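Long-range contacts in putative phosphoglycolate phosphatase (Lactobacillus delbrueckii, PDB 2HI0), which probably hydrolyses the phosphate ester of phosphoglycolate, as a phosphatase of the haloacid dehalogenase (HAD) superfamily: residues V186-S191 against I206-G211; Y28-T33 against N91-V96; S19-S24 against I107-F112. One frame throughout, in Å; residues are numbered along the deposited sequence. Where two conformers were deposited one is given.

Contact 1 (V186-S191 against I206-G211); sequences VYIGDS and IAVNWG. With NA (sodium ion), chain C.
Val186 carries CG1 between its backbone N and carbonyl carbon (chi1 63°); this puts the other branch, CG2, anti to the N, where it meets Ile206 CD1 at 3.7 Å, the two side chains crossing obliquely. A similar torsion (chi1 64°) sets CG of Asp190 between its own N and carbonyl carbon, at the end of the strand where the metal sits. Between these two points strands 186-189 and 206-208 run parallel. The backbone is joined by alternating bonds: Ile206 N gives to Tyr187 O, Gly189 N to Ile206 O, and Val208 N to Gly189 O at 3.0 Å, this last donor standing 35° above the carbonyl plane. Ile188 and Ile206 project from the same face of the sheet, which helix 230-238 covers, and Ile188 CG2 reaches Val208 CG1 at 3.7 Å with the side chains at about a right angle. Farther along, Val208 CG2 lies 3.8 Å from Asp190 CB. The segments thus supply the two neighbouring parallel strands of a Rossmann-like beta-alpha-beta unit, joined through helix 192-200.

Beyond the last bridge the chemistry changes. Asp190 OD1 binds the sodium ion at 2.3 Å, Asp10 and Asp12 supply further ligands, and water 1 adds another at 2.7 Å. This placement is consistent with the acidic motif at the end of the fourth strand in HAD enzymes, and the sodium probably occupies the position of the magnesium ion used by such phosphatases. The second oxygen, OD2, accepts a hydrogen bond from Phe212 N and comes within 3.6 Å of Gly211 CA. One carboxylate oxygen therefore serves the metal while the other is held by the loop that follows strand 206-208, which restricts rotation of the group.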
loop_
_atom_site.group_PDB
_atom_site.type_symbol
_atom_site.label_atom_id
_atom_site.label_comp_id
_atom_site.label_asym_id
_atom_site.label_seq_id
_atom_site.Cartn_x
_atom_site.Cartn_y
_atom_site.Cartn_z
ATOM N N VAL A 186 -0.735 -14.029 7.963
ATOM C CA VAL A 186 0.344 -13.612 7.077
ATOM C C VAL A 186 -0.043 -12.259 6.433
ATOM O O VAL A 186 -1.208 -11.994 6.172
ATOM C CB VAL A 186 0.673 -14.711 6.015
ATOM C CG1 VAL A 186 -0.527 -14.967 5.100
ATOM C CG2 VAL A 186 1.924 -14.361 5.190
ATOM N N TYR A 187 0.948 -11.402 6.274
ATOM C CA TYR A 187 0.745 -10.102 5.650
ATOM C C TYR A 187 1.364 -10.184 4.261
ATOM O O TYR A 187 2.454 -10.716 4.093
ATOM C CB TYR A 187 1.403 -8.981 6.475
ATOM C CG TYR A 187 0.893 -7.620 6.065
ATOM C CD1 TYR A 187 -0.265 -7.051 6.600
ATOM C CD2 TYR A 187 1.510 -6.963 5.019
ATOM C CE1 TYR A 187 -0.754 -5.823 6.119
ATOM C CE2 TYR A 187 1.034 -5.742 4.552
ATOM C CZ TYR A 187 -0.092 -5.185 5.105
ATOM O OH TYR A 187 -0.555 -3.974 4.587
ATOM N N ILE A 188 0.687 -9.629 3.274
ATOM C CA ILE A 188 1.097 -9.733 1.855
ATOM C C ILE A 188 1.221 -8.316 1.318
ATOM O O ILE A 188 0.285 -7.535 1.389
ATOM C CB ILE A 188 0.092 -10.484 1.024
ATOM C CG1 ILE A 188 -0.174 -11.900 1.588
ATOM C CG2 ILE A 188 0.544 -10.499 -0.466
ATOM C CD1 ILE A 188 -1.501 -11.982 2.305
ATOM N N GLY A 189 2.378 -7.977 0.766
ATOM C CA GLY A 189 2.517 -6.622 0.193
ATOM C C GLY A 189 3.699 -6.479 -0.760
ATOM O O GLY A 189 4.452 -7.429 -0.957
ATOM N N ASP A 190 3.842 -5.297 -1.360
ATOM C CA ASP A 190 4.834 -5.079 -2.400
ATOM C C ASP A 190 6.006 -4.162 -2.002
ATOM O O ASP A 190 6.822 -3.833 -2.851
ATOM C CB ASP A 190 4.139 -4.456 -3.619
ATOM C CG ASP A 190 3.574 -3.056 -3.312
ATOM O OD1 ASP A 190 3.084 -2.855 -2.176
ATOM O OD2 ASP A 190 3.613 -2.136 -4.165
ATOM N N SER A 191 6.080 -3.763 -0.738
ATOM C CA SER A 191 7.085 -2.792 -0.339
ATOM C C SER A 191 7.783 -3.129 0.973
ATOM O O SER A 191 7.402 -4.052 1.728
ATOM C CB SER A 191 6.447 -1.409 -0.246
ATOM O OG SER A 191 5.819 -1.220 1.017
ATOM N N ILE A 206 4.679 -12.232 3.059
ATOM C CA ILE A 206 4.934 -12.642 1.697
ATOM C C ILE A 206 5.001 -11.357 0.868
ATOM O O ILE A 206 4.142 -10.440 1.046
ATOM C CB ILE A 206 3.790 -13.564 1.177
ATOM C CG1 ILE A 206 3.706 -14.844 1.984
ATOM C CG2 ILE A 206 3.945 -13.821 -0.327
ATOM C CD1 ILE A 206 2.362 -15.599 1.761
ATOM N N ALA A 207 6.041 -11.260 0.039
ATOM C CA ALA A 207 6.230 -10.115 -0.845
ATOM C C ALA A 207 5.846 -10.478 -2.285
ATOM O O ALA A 207 6.097 -11.584 -2.733
ATOM C CB ALA A 207 7.720 -9.593 -0.788
ATOM N N VAL A 208 5.218 -9.558 -3.000
ATOM C CA VAL A 208 4.818 -9.753 -4.395
ATOM C C VAL A 208 5.720 -8.856 -5.264
ATOM O O VAL A 208 6.137 -7.789 -4.828
ATOM C CB VAL A 208 3.290 -9.469 -4.605
ATOM C CG1 VAL A 208 2.508 -10.297 -3.575
ATOM C CG2 VAL A 208 2.923 -7.956 -4.533
ATOM N N ASN A 209 6.003 -9.299 -6.484
ATOM C CA ASN A 209 6.935 -8.562 -7.364
ATOM C C ASN A 209 6.221 -7.690 -8.418
ATOM O O ASN A 209 6.863 -7.101 -9.290
ATOM C CB ASN A 209 7.925 -9.530 -8.036
ATOM C CG ASN A 209 7.367 -10.136 -9.319
ATOM O OD1 ASN A 209 6.178 -10.336 -9.457
ATOM N ND2 ASN A 209 8.248 -10.406 -10.276
ATOM N N TRP A 210 4.891 -7.646 -8.370
ATOM C CA TRP A 210 4.136 -6.938 -9.406
ATOM C C TRP A 210 3.708 -5.544 -8.946
ATOM O O TRP A 210 2.908 -4.887 -9.656
ATOM C CB TRP A 210 2.937 -7.760 -9.892
ATOM C CG TRP A 210 1.987 -8.183 -8.850
ATOM C CD1 TRP A 210 0.969 -7.451 -8.337
ATOM C CD2 TRP A 210 1.928 -9.470 -8.227
ATOM N NE1 TRP A 210 0.288 -8.177 -7.394
ATOM C CE2 TRP A 210 0.842 -9.436 -7.330
ATOM C CE3 TRP A 210 2.715 -10.634 -8.301
ATOM C CZ2 TRP A 210 0.513 -10.540 -6.543
ATOM C CZ3 TRP A 210 2.374 -11.691 -7.590
ATOM C CH2 TRP A 210 1.290 -11.656 -6.680
ATOM N N GLY A 211 4.275 -5.081 -7.834
ATOM C CA GLY A 211 3.933 -3.803 -7.285
ATOM C C GLY A 211 4.989 -2.711 -7.451
ATOM O O GLY A 211 5.642 -2.657 -8.508
HETATM NA NA NA C . 1.695 -1.090 -1.523
HETATM O O HOH W 1 3.483 -0.831 0.473
#

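Contact 2 (Y28-T33 against N91-V96); sequences YAFEQT and NRVLEV. With EDO (1,2-ethanediol), chain H.
Thr33 brings its CB over one face of the Arg92 guanidinium, 3.8 Å from NH1, and its two branches then divide the work. OG1 turns back to donate to Ala29 O at 2.8 Å, a bond within its own segment, and in the same position it touches Val93 CG2 at 3.5 Å. CG2, the methyl branch, meets Val96 CG2 at 4.0 Å and also brushes Arg92 NH1. A small side chain thus has both polar and apolar neighbours.

Arg92 slides past Thr33 in the opposite direction. A bend at chi3 (79°) turns NE out of the otherwise extended chain, and from there NH2 donates to Thr33 O at 2.9 Å, on a carbonyl lone pair although 25° out of the guanidinium plane. The same nitrogen forms a salt bridge with Glu89, so NH2 has two partners, a carbonyl and a carboxylate.

Beside this polar pair, Val93 and Val96 do the packing. Val96 CG1 rests 3.7 Å from Ala29 CA and reaches Tyr28 CE2, the valine and tyrosine side chains crossing at about a right angle. Val93 CG1 approaches Phe30 CE1 at 3.8 Å and also Ala29 CB. Ala29 lies at the nearest backbone approach, to Val96, and the segment axes pass 8.6 Å apart at an angle of 121° between their directions. Phe30 continues inward to Phe39 and to helix 52-63, while Tyr28 stacks on Tyr100. Here the first helix after the probable DxD motif of HAD enzymes meets helix 87-103, the last before the chain returns to the core, a pairing in keeping with the all-helical C1-type cap of this phosphatase family.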
loop_
_atom_site.group_PDB
_atom_site.type_symbol
_atom_site.label_atom_id
_atom_site.label_comp_id
_atom_site.label_asym_id
_atom_site.label_seq_id
_atom_site.Cartn_x
_atom_site.Cartn_y
_atom_site.Cartn_z
ATOM N N TYR A 28 -2.624 16.270 -11.340
ATOM C CA TYR A 28 -3.725 17.240 -11.194
ATOM C C TYR A 28 -3.519 18.207 -10.017
ATOM O O TYR A 28 -3.625 19.420 -10.161
ATOM C CB TYR A 28 -5.072 16.526 -11.071
ATOM C CG TYR A 28 -6.253 17.497 -10.914
ATOM C CD1 TYR A 28 -6.900 18.020 -12.032
ATOM C CD2 TYR A 28 -6.713 17.827 -9.680
ATOM C CE1 TYR A 28 -7.951 18.892 -11.881
ATOM C CE2 TYR A 28 -7.749 18.713 -9.513
ATOM C CZ TYR A 28 -8.377 19.237 -10.631
ATOM O OH TYR A 28 -9.446 20.090 -10.498
ATOM N N ALA A 29 -3.247 17.633 -8.834
ATOM C CA ALA A 29 -3.066 18.375 -7.579
ATOM C C ALA A 29 -1.885 19.344 -7.673
ATOM O O ALA A 29 -1.920 20.499 -7.227
ATOM C CB ALA A 29 -2.842 17.375 -6.419
ATOM N N PHE A 30 -0.776 18.845 -8.202
ATOM C CA PHE A 30 0.434 19.632 -8.429
ATOM C C PHE A 30 0.151 20.788 -9.377
ATOM O O PHE A 30 0.483 21.927 -9.116
ATOM C CB PHE A 30 1.602 18.763 -8.947
ATOM C CG PHE A 30 2.527 18.262 -7.816
ATOM C CD1 PHE A 30 1.985 17.547 -6.783
ATOM C CD2 PHE A 30 3.886 18.579 -7.763
ATOM C CE1 PHE A 30 2.723 17.087 -5.726
ATOM C CE2 PHE A 30 4.651 18.136 -6.678
ATOM C CZ PHE A 30 4.053 17.391 -5.664
ATOM N N GLU A 31 -0.494 20.486 -10.486
ATOM C CA GLU A 31 -0.804 21.549 -11.445
ATOM C C GLU A 31 -1.701 22.634 -10.805
ATOM O O GLU A 31 -1.466 23.844 -10.994
ATOM C CB GLU A 31 -1.522 20.944 -12.660
ATOM C CG GLU A 31 -1.913 21.970 -13.717
ATOM C CD GLU A 31 -2.484 21.364 -14.986
ATOM O OE1 GLU A 31 -3.441 20.557 -14.922
ATOM O OE2 GLU A 31 -1.975 21.783 -16.057
ATOM N N GLN A 32 -2.741 22.189 -10.081
ATOM C CA GLN A 32 -3.636 23.115 -9.407
ATOM C C GLN A 32 -2.969 24.039 -8.379
ATOM O O GLN A 32 -3.491 25.092 -8.053
ATOM C CB GLN A 32 -4.811 22.402 -8.721
ATOM C CG GLN A 32 -5.801 21.837 -9.687
ATOM C CD GLN A 32 -6.543 22.897 -10.442
ATOM O OE1 GLN A 32 -7.093 23.825 -9.829
ATOM N NE2 GLN A 32 -6.582 22.789 -11.780
ATOM N N THR A 33 -1.842 23.602 -7.839
ATOM C CA THR A 33 -1.109 24.340 -6.824
ATOM C C THR A 33 0.201 24.974 -7.353
ATOM O O THR A 33 1.021 25.478 -6.581
ATOM C CB THR A 33 -0.877 23.460 -5.601
ATOM O OG1 THR A 33 -0.194 22.259 -5.986
ATOM C CG2 THR A 33 -2.179 23.119 -4.899
ATOM N N ASN A 91 0.485 20.075 2.902
ATOM C CA ASN A 91 -0.919 20.139 3.318
ATOM C C ASN A 91 -1.739 20.891 2.264
ATOM O O ASN A 91 -2.893 20.551 2.005
ATOM C CB ASN A 91 -1.080 20.754 4.702
ATOM C CG ASN A 91 -0.508 19.889 5.789
ATOM O OD1 ASN A 91 -0.325 18.695 5.598
ATOM N ND2 ASN A 91 -0.222 20.490 6.946
ATOM N N ARG A 92 -1.120 21.869 1.613
ATOM C CA ARG A 92 -1.848 22.677 0.595
ATOM C C ARG A 92 -2.093 21.808 -0.639
ATOM O O ARG A 92 -3.185 21.820 -1.231
ATOM C CB ARG A 92 -1.085 23.934 0.225
ATOM C CG ARG A 92 -1.874 24.886 -0.608
ATOM C CD ARG A 92 -1.157 26.232 -0.711
ATOM N NE ARG A 92 -0.067 26.193 -1.694
ATOM C CZ ARG A 92 -0.202 26.404 -3.007
ATOM N NH1 ARG A 92 -1.369 26.661 -3.551
ATOM N NH2 ARG A 92 0.861 26.359 -3.785
ATOM N N VAL A 93 -1.094 21.015 -1.024
ATOM C CA VAL A 93 -1.260 20.082 -2.152
ATOM C C VAL A 93 -2.291 18.983 -1.789
ATOM O O VAL A 93 -3.155 18.635 -2.580
ATOM C CB VAL A 93 0.106 19.467 -2.586
ATOM C CG1 VAL A 93 -0.096 18.387 -3.617
ATOM C CG2 VAL A 93 1.031 20.538 -3.135
ATOM N N LEU A 94 -2.189 18.448 -0.565
ATOM C CA LEU A 94 -3.111 17.368 -0.134
ATOM C C LEU A 94 -4.558 17.817 -0.122
ATOM O O LEU A 94 -5.497 17.019 -0.318
ATOM C CB LEU A 94 -2.707 16.842 1.233
ATOM C CG LEU A 94 -1.484 15.920 1.255
ATOM C CD1 LEU A 94 -1.119 15.568 2.688
ATOM C CD2 LEU A 94 -1.798 14.653 0.495
ATOM N N GLU A 95 -4.781 19.113 0.125
ATOM C CA GLU A 95 -6.132 19.656 0.144
ATOM C C GLU A 95 -6.858 19.418 -1.205
ATOM O O GLU A 95 -8.082 19.215 -1.240
ATOM C CB GLU A 95 -6.053 21.152 0.436
ATOM C CG GLU A 95 -7.413 21.818 0.537
ATOM C CD GLU A 95 -7.341 23.304 0.888
ATOM O OE1 GLU A 95 -6.276 23.935 0.700
ATOM O OE2 GLU A 95 -8.378 23.841 1.327
ATOM N N VAL A 96 -6.100 19.458 -2.289
ATOM C CA VAL A 96 -6.595 19.144 -3.625
ATOM C C VAL A 96 -6.516 17.651 -3.901
ATOM O O VAL A 96 -7.471 17.052 -4.351
ATOM C CB VAL A 96 -5.794 19.916 -4.718
ATOM C CG1 VAL A 96 -6.313 19.577 -6.146
ATOM C CG2 VAL A 96 -5.813 21.448 -4.387
HETATM C C1 EDO H . -2.035 17.695 -14.927
HETATM O O1 EDO H . -3.289 17.987 -15.521
HETATM C C2 EDO H . -1.248 16.860 -15.933
HETATM O O2 EDO H . -0.891 17.584 -17.119
#

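Contact 3 (S19-S24 against I107-F112); sequences SADLTS and IKTGPF. Unlike the reference sequence in segment 107-112: Gly110 (reference Cys).
The carboxylate of Asp21 and the backbone of Ile107-Thr109 meet at the junction of core and cap, where the chain leaves the Rossmann-like core along helix 19-24 and comes back through segment 107-112. The carboxylate is gripped by several donors. Lys108 N gives a nearly straight bond (166°) to OD1 at 2.9 Å, on its syn side, with only a weak second reach to OD2. On OD2 two donors arrive from opposite faces of the plane: Ile107 N at 3.0 Å from the syn side, 30° out of plane, and Thr109 OG1 at 2.6 Å from above it. Thr109 N adds a weak bond to the same oxygen.

Asp21 attains this position with CG anti to its carbonyl carbon, beside the backbone N (chi1 -77°). That N donates to water 2 at 3.0 Å, and the water in turn donates to Thr109 OG1 at 2.9 Å. The hydroxyl thus accepts from the water while it gives to OD2, and a closed hydrogen-bonded ring runs from main chain to side chain of Asp21. Beside the carboxylate, Ala20 CB packs against Lys108 CB at 3.9 Å, and the lysine then leads away from the helix.

Asp21 is buried, so these amides and the hydroxyl probably offset its negative charge, helped by its place in the first turn of a helix. Close by, Gly110 bonds through its backbone with Asp17, pairing two short strands, of which 110-111 is weakly bonded. This is consistent with the linkers between core and inserted cap in C1-type HAD hydrolases, which are thought to act as a hinge.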
loop_
_atom_site.group_PDB
_atom_site.type_symbol
_atom_site.label_atom_id
_atom_site.label_comp_id
_atom_site.label_asym_id
_atom_site.label_seq_id
_atom_site.Cartn_x
_atom_site.Cartn_y
_atom_site.Cartn_z
ATOM N N SER A 19 -1.389 2.566 -9.898
ATOM C CA SER A 19 -0.385 3.604 -10.168
ATOM C C SER A 19 -0.820 4.623 -11.203
ATOM O O SER A 19 -0.517 5.779 -11.070
ATOM C CB SER A 19 0.924 2.955 -10.579
ATOM O OG SER A 19 0.766 2.027 -11.623
ATOM N N ALA A 20 -1.589 4.205 -12.204
ATOM C CA ALA A 20 -2.044 5.191 -13.202
ATOM C C ALA A 20 -2.942 6.260 -12.607
ATOM O O ALA A 20 -2.739 7.455 -12.859
ATOM C CB ALA A 20 -2.760 4.523 -14.387
ATOM N N ASP A 21 -3.944 5.859 -11.813
ATOM C CA ASP A 21 -4.905 6.808 -11.235
ATOM C C ASP A 21 -4.196 7.676 -10.198
ATOM O O ASP A 21 -4.483 8.874 -10.051
ATOM C CB ASP A 21 -6.112 6.082 -10.609
ATOM C CG ASP A 21 -7.123 5.567 -11.652
ATOM O OD1 ASP A 21 -7.110 5.989 -12.833
ATOM O OD2 ASP A 21 -7.983 4.720 -11.301
ATOM N N LEU A 22 -3.243 7.087 -9.473
ATOM C CA LEU A 22 -2.462 7.894 -8.513
ATOM C C LEU A 22 -1.651 9.018 -9.211
ATOM O O LEU A 22 -1.551 10.162 -8.737
ATOM C CB LEU A 22 -1.512 7.000 -7.676
ATOM C CG LEU A 22 -2.143 6.157 -6.584
ATOM C CD1 LEU A 22 -1.085 5.146 -6.109
ATOM C CD2 LEU A 22 -2.687 6.928 -5.397
ATOM N N THR A 23 -1.081 8.640 -10.358
ATOM C CA THR A 23 -0.254 9.524 -11.184
ATOM C C THR A 23 -1.101 10.676 -11.699
ATOM O O THR A 23 -0.738 11.821 -11.574
ATOM C CB THR A 23 0.399 8.706 -12.330
ATOM O OG1 THR A 23 1.286 7.731 -11.760
ATOM C CG2 THR A 23 1.219 9.592 -13.254
ATOM N N SER A 24 -2.250 10.352 -12.284
ATOM C CA SER A 24 -3.155 11.364 -12.796
ATOM C C SER A 24 -3.594 12.337 -11.691
ATOM O O SER A 24 -3.625 13.559 -11.888
ATOM C CB SER A 24 -4.374 10.679 -13.425
ATOM O OG SER A 24 -5.225 11.649 -13.994
ATOM N N ILE A 107 -10.795 4.757 -12.365
ATOM C CA ILE A 107 -10.848 5.044 -13.797
ATOM C C ILE A 107 -9.982 3.956 -14.473
ATOM O O ILE A 107 -10.531 3.052 -15.115
ATOM C CB ILE A 107 -10.360 6.494 -14.117
ATOM C CG1 ILE A 107 -11.211 7.547 -13.394
ATOM C CG2 ILE A 107 -10.333 6.782 -15.650
ATOM C CD1 ILE A 107 -10.723 8.958 -13.573
ATOM N N LYS A 108 -8.664 3.999 -14.303
ATOM C CA LYS A 108 -7.783 2.942 -14.803
ATOM C C LYS A 108 -7.591 1.778 -13.780
ATOM O O LYS A 108 -7.062 0.709 -14.124
ATOM C CB LYS A 108 -6.411 3.539 -15.123
ATOM C CG LYS A 108 -6.427 4.632 -16.177
ATOM C CD LYS A 108 -7.113 4.191 -17.445
ATOM C CE LYS A 108 -6.765 5.112 -18.627
ATOM N NZ LYS A 108 -5.525 4.641 -19.327
ATOM N N THR A 109 -8.033 1.980 -12.542
ATOM C CA THR A 109 -7.744 1.023 -11.475
ATOM C C THR A 109 -8.631 -0.220 -11.556
ATOM O O THR A 109 -9.830 -0.125 -11.609
ATOM C CB THR A 109 -7.818 1.661 -10.062
ATOM O OG1 THR A 109 -6.885 2.748 -9.969
ATOM C CG2 THR A 109 -7.512 0.604 -8.995
ATOM N N GLY A 110 -7.985 -1.384 -11.515
ATOM C CA GLY A 110 -8.647 -2.683 -11.385
ATOM C C GLY A 110 -7.760 -3.664 -10.638
ATOM O O GLY A 110 -6.613 -3.368 -10.314
ATOM N N PRO A 111 -8.274 -4.878 -10.416
ATOM C CA PRO A 111 -7.480 -5.918 -9.760
ATOM C C PRO A 111 -6.362 -6.349 -10.705
ATOM O O PRO A 111 -6.524 -6.294 -11.913
ATOM C CB PRO A 111 -8.495 -7.052 -9.556
ATOM C CG PRO A 111 -9.522 -6.826 -10.628
ATOM C CD PRO A 111 -9.611 -5.346 -10.818
ATOM N N PHE A 112 -5.231 -6.763 -10.163
ATOM C CA PHE A 112 -4.230 -7.435 -11.004
ATOM C C PHE A 112 -4.792 -8.767 -11.492
ATOM O O PHE A 112 -5.605 -9.423 -10.798
ATOM C CB PHE A 112 -2.902 -7.674 -10.250
ATOM C CG PHE A 112 -2.125 -6.415 -9.955
ATOM C CD1 PHE A 112 -1.283 -5.832 -10.920
ATOM C CD2 PHE A 112 -2.189 -5.837 -8.701
ATOM C CE1 PHE A 112 -0.555 -4.683 -10.619
ATOM C CE2 PHE A 112 -1.491 -4.696 -8.432
ATOM C CZ PHE A 112 -0.652 -4.144 -9.381
HETATM O O HOH W 2 -4.779 3.026 -11.892
#

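Overall arrangement
The three contacts run from the core into the cap. Contact 1 holds the sodium site in the parallel sheet; contact 3 lies at the core-cap linkers, with the Thr109 side chain about 12 Å from the ion; contact 2 sits in the cap, its centre about 30 Å from that of contact 1. Contacts 1 and 3, with centres about 18 Å apart, touch directly where Trp210 CD1 packs 3.6 Å from Phe112 CD2. Contacts 2 and 3, about 19 Å between centres, share helix 19-32, held at its start by the linker segment and near its end by helix 87-103. One helix therefore leads from the linker out to the helix pair of the cap.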